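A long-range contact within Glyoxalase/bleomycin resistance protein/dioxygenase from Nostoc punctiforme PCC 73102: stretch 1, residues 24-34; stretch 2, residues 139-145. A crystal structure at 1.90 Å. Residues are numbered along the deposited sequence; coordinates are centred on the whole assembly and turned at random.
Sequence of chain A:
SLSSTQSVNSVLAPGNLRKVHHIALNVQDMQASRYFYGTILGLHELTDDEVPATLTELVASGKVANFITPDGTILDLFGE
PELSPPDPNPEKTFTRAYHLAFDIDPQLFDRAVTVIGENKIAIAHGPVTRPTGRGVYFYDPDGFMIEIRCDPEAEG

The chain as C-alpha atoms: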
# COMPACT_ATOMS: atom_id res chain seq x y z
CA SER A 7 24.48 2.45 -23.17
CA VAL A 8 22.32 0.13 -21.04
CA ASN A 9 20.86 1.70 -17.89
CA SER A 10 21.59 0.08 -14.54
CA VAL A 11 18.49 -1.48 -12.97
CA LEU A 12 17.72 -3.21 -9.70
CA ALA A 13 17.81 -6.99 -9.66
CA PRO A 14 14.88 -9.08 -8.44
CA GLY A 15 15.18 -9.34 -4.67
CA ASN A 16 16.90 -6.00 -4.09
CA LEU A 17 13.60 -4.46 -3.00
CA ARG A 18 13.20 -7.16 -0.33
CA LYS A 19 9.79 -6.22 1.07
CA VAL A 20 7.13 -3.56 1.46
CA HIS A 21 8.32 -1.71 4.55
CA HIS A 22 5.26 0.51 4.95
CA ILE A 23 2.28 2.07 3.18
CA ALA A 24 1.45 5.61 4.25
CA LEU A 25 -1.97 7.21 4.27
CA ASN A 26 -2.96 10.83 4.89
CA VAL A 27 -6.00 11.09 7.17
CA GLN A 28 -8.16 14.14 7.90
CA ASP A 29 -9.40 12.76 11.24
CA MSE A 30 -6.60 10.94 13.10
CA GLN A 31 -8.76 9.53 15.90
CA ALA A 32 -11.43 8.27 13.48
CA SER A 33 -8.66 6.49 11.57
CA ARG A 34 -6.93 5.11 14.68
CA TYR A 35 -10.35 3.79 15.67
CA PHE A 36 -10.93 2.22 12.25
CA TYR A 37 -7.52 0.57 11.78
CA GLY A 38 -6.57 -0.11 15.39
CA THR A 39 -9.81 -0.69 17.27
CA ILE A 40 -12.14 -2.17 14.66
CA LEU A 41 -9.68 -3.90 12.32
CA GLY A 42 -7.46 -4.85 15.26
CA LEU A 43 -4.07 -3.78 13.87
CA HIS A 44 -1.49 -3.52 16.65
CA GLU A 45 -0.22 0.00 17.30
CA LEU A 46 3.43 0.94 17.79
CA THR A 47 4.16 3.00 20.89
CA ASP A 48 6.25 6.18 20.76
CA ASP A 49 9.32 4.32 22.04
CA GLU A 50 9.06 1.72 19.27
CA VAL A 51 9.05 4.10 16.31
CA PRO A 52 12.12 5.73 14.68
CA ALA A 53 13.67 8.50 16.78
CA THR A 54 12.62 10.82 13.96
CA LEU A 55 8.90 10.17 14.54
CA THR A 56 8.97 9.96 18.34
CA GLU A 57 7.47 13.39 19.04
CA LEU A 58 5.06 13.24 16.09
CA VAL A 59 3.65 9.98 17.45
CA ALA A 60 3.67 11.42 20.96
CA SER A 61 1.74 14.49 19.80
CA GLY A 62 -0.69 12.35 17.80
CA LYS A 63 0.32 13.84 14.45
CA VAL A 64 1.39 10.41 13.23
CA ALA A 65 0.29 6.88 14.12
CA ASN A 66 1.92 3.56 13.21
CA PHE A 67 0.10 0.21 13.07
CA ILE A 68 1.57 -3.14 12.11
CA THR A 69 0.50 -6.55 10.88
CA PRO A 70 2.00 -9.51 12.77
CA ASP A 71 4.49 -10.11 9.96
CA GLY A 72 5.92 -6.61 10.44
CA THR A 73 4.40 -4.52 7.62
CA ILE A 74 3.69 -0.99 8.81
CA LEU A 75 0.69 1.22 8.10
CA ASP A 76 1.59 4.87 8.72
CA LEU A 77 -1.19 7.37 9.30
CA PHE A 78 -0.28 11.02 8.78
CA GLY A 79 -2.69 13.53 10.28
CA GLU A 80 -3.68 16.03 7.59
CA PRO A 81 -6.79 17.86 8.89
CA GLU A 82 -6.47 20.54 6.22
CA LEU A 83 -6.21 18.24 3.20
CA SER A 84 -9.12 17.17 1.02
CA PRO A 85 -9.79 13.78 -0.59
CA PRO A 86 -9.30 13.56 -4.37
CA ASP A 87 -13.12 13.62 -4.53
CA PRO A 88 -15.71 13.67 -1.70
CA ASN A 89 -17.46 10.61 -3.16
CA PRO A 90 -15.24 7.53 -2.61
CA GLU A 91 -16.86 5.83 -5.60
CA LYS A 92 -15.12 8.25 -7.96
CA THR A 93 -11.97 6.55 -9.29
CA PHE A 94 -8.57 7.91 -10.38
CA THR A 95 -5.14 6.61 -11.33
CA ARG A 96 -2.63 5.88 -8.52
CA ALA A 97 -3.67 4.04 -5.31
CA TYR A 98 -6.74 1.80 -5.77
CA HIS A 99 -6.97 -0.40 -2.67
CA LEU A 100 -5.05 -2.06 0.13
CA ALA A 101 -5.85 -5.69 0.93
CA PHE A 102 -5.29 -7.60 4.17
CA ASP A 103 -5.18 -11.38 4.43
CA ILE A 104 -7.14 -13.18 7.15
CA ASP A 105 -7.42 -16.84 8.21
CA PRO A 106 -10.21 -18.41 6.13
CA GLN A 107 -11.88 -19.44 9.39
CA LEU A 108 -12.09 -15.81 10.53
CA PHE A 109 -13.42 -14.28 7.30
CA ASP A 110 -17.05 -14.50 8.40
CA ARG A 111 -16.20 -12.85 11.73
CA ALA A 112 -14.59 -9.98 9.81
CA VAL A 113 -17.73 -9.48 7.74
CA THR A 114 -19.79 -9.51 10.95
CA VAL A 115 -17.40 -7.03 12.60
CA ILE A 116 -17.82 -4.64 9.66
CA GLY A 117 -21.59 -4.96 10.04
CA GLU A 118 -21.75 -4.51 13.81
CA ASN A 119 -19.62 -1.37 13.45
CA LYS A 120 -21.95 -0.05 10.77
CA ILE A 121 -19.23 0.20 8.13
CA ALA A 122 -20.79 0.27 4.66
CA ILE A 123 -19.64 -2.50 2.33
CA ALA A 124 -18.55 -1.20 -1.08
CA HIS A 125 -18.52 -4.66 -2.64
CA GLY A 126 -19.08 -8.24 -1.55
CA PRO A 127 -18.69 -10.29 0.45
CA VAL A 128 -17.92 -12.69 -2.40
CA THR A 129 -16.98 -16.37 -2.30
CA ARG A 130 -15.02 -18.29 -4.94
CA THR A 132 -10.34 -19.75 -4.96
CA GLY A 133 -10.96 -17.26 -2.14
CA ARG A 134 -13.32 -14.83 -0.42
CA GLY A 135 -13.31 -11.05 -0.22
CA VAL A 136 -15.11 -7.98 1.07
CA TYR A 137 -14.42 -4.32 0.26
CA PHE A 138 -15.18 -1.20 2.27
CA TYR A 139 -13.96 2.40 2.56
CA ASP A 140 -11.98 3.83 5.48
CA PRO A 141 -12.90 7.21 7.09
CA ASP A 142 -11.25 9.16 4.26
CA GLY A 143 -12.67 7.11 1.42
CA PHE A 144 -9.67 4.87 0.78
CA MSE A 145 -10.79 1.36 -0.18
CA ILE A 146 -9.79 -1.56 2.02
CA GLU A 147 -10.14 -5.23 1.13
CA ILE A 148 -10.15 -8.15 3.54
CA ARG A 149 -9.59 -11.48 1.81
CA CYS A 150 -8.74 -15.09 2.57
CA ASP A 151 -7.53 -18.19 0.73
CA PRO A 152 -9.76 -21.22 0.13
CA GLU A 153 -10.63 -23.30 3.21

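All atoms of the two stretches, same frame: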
# COMPACT_ATOMS: atom_id res chain seq x y z
N ALA A 24 1.88 4.44 3.51
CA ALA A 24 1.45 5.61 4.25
C ALA A 24 0.16 6.19 3.70
O ALA A 24 -0.04 6.25 2.49
CB ALA A 24 2.55 6.67 4.23
N LEU A 25 -0.70 6.61 4.62
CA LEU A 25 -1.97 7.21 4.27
C LEU A 25 -2.08 8.56 4.96
O LEU A 25 -1.56 8.73 6.06
CB LEU A 25 -3.14 6.33 4.74
CG LEU A 25 -3.22 4.84 4.37
CD1 LEU A 25 -4.52 4.26 4.93
CD2 LEU A 25 -3.19 4.67 2.86
N ASN A 26 -2.73 9.51 4.30
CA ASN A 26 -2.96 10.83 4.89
C ASN A 26 -4.41 10.77 5.37
O ASN A 26 -5.29 10.38 4.61
CB ASN A 26 -2.83 11.94 3.86
CG ASN A 26 -1.41 12.16 3.43
OD1 ASN A 26 -0.48 11.99 4.22
ND2 ASN A 26 -1.22 12.55 2.17
N VAL A 27 -4.65 11.14 6.62
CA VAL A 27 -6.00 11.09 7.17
C VAL A 27 -6.43 12.45 7.73
O VAL A 27 -5.65 13.12 8.42
CB VAL A 27 -6.09 10.03 8.27
CG1 VAL A 27 -5.69 8.67 7.71
CG2 VAL A 27 -5.18 10.40 9.43
N GLN A 28 -7.66 12.85 7.43
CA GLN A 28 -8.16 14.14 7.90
C GLN A 28 -8.51 14.09 9.39
O GLN A 28 -8.31 15.07 10.11
CB GLN A 28 -9.40 14.55 7.09
CG GLN A 28 -9.76 16.03 7.21
CD GLN A 28 -10.46 16.37 8.51
OE1 GLN A 28 -10.22 17.43 9.10
NE2 GLN A 28 -11.35 15.50 8.95
N ASP A 29 -9.01 12.94 9.84
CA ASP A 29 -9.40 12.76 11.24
C ASP A 29 -8.60 11.61 11.86
O ASP A 29 -9.00 10.45 11.79
CB ASP A 29 -10.90 12.44 11.32
CG ASP A 29 -11.44 12.50 12.74
OD1 ASP A 29 -10.70 12.14 13.68
OD2 ASP A 29 -12.61 12.89 12.92
N MSE A 30 -7.47 11.95 12.49
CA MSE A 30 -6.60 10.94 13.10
C MSE A 30 -7.28 9.95 14.05
O MSE A 30 -7.04 8.75 13.95
CB MSE A 30 -5.44 11.63 13.82
CG MSE A 30 -4.48 10.66 14.51
SE MSE A 30 -3.71 9.33 13.31
CE MSE A 30 -2.26 10.40 12.60
N GLN A 31 -8.11 10.44 14.96
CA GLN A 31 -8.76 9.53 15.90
C GLN A 31 -9.77 8.61 15.22
O GLN A 31 -9.93 7.46 15.63
CB GLN A 31 -9.42 10.32 17.04
CG GLN A 31 -8.42 11.19 17.80
CD GLN A 31 -7.24 10.39 18.34
OE1 GLN A 31 -6.08 10.83 18.25
NE2 GLN A 31 -7.51 9.23 18.92
N ALA A 32 -10.46 9.10 14.20
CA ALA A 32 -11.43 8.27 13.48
C ALA A 32 -10.66 7.16 12.77
O ALA A 32 -11.14 6.02 12.69
CB ALA A 32 -12.20 9.11 12.47
N SER A 33 -9.48 7.48 12.26
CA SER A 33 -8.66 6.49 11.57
C SER A 33 -7.98 5.52 12.53
O SER A 33 -7.86 4.33 12.23
CB SER A 33 -7.62 7.20 10.69
OG SER A 33 -8.28 7.93 9.66
N ARG A 34 -7.54 6.01 13.69
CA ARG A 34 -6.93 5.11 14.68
C ARG A 34 -8.02 4.15 15.14
O ARG A 34 -7.76 2.97 15.40
CB ARG A 34 -6.42 5.88 15.91
CG ARG A 34 -5.20 6.75 15.68
CD ARG A 34 -4.70 7.37 17.00
NE ARG A 34 -4.20 6.36 17.94
CZ ARG A 34 -4.81 6.00 19.06
NH1 ARG A 34 -5.97 6.56 19.40
NH2 ARG A 34 -4.27 5.08 19.85
N TYR A 139 -14.76 1.18 2.49
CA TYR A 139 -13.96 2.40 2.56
C TYR A 139 -13.59 2.78 3.99
O TYR A 139 -14.36 2.52 4.92
CB TYR A 139 -14.73 3.56 1.93
CG TYR A 139 -15.04 3.35 0.47
CD1 TYR A 139 -14.02 3.33 -0.48
CD2 TYR A 139 -16.36 3.17 0.03
CE1 TYR A 139 -14.30 3.14 -1.83
CE2 TYR A 139 -16.65 2.97 -1.32
CZ TYR A 139 -15.61 2.96 -2.24
OH TYR A 139 -15.86 2.76 -3.57
N ASP A 140 -12.42 3.38 4.16
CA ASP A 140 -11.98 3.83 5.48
C ASP A 140 -12.56 5.23 5.66
O ASP A 140 -13.21 5.74 4.75
CB ASP A 140 -10.43 3.80 5.59
CG ASP A 140 -9.74 4.99 4.92
OD1 ASP A 140 -10.39 5.82 4.24
OD2 ASP A 140 -8.51 5.09 5.08
N PRO A 141 -12.36 5.86 6.83
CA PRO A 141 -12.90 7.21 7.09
C PRO A 141 -12.65 8.29 6.04
O PRO A 141 -13.44 9.23 5.93
CB PRO A 141 -12.27 7.57 8.44
CG PRO A 141 -12.18 6.24 9.12
CD PRO A 141 -11.64 5.36 8.02
N ASP A 142 -11.57 8.16 5.27
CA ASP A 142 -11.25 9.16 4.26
C ASP A 142 -11.69 8.77 2.86
O ASP A 142 -11.56 9.55 1.92
CB ASP A 142 -9.74 9.43 4.25
CG ASP A 142 -9.28 10.15 5.50
OD1 ASP A 142 -9.56 11.35 5.63
OD2 ASP A 142 -8.64 9.50 6.37
N GLY A 143 -12.22 7.56 2.72
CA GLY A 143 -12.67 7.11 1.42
C GLY A 143 -11.69 6.21 0.70
O GLY A 143 -11.87 5.92 -0.48
N PHE A 144 -10.64 5.77 1.39
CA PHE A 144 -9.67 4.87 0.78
C PHE A 144 -10.20 3.45 0.91
O PHE A 144 -10.57 3.01 2.01
CB PHE A 144 -8.31 4.97 1.48
CG PHE A 144 -7.25 4.09 0.88
CD1 PHE A 144 -6.86 4.27 -0.45
CD2 PHE A 144 -6.67 3.07 1.61
CE1 PHE A 144 -5.90 3.44 -1.03
CE2 PHE A 144 -5.71 2.23 1.04
CZ PHE A 144 -5.33 2.42 -0.28
N MSE A 145 -10.24 2.72 -0.19
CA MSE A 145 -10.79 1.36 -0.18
C MSE A 145 -9.91 0.28 0.43
O MSE A 145 -8.75 0.13 0.06
CB MSE A 145 -11.19 0.94 -1.60
CG MSE A 145 -11.82 -0.43 -1.66
SE MSE A 145 -12.27 -0.93 -3.47
CE MSE A 145 -14.09 -0.27 -3.50
O HOH W 1 -9.71 10.48 8.80
O HOH W 2 -8.74 7.05 7.13

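Stretch 1 leaves a β-strand at Val27, passes through Gln28 and Asp29, and enters a helix at Met30. Stretch 2, more than a hundred residues later in the chain, folds into a type I turn from Asp140 to Gly143, closed by the hydrogen bond from Gly143 N to Asp140 O (2.9 Å) and spanned by a second from Asp140 N to Phe144 O (2.9 Å). Gly143 adopts phi/psi of 100/10°, where a CB would be jammed against the carbonyl oxygen of Asp142. The turn lies against the strand-to-helix junction, with CA atoms of Val27 and Asp142 6.3 Å apart and those of Ser33 and Pro141 6.2 Å apart.

Asp142 has more of its surface covered by the other stretch than any other residue here (74 Å²). Its OD1 accepts a nearly linear hydrogen bond from Gln28 N (3.0 Å, 171°), the one direct hydrogen bond between the stretches, so the carboxylate satisfies a main-chain amide just where the strand ends. Its OD2 packs against Val27 CB at 3.2 Å and also accepts from two waters. The oxygen of water 1 lies 2.8 Å from Asp142 OD2, 2.8 Å from Asp29 N, 3.1 Å from Asp29 O and 3.0 Å from Ser33 OG; that of water 2 lies 2.6 Å from Asp142 OD2 and 2.7 Å from Ser33 OG, with a weak bond to Asp140 OD2 (2.8 Å).

Two carboxylates brace the local folds. Asp29 OD1 caps the helix by accepting from Ala32 N (3.1 Å), while Asp140 OD1 accepts from Asp142 N (2.8 Å) and Phe144 N (2.9 Å), holding the turn that presents Asp142.

Van der Waals contacts complete the interface. Leu25 CD2 sits over one face of the Phe144 ring, 4.0 Å from Phe144 CE2, in a CH-π arrangement 24° off the ring normal. Near the helix, Pro141 CG approaches Ala32 O (3.7 Å), and Ala32 CB meets Pro141 CB at 4.3 Å.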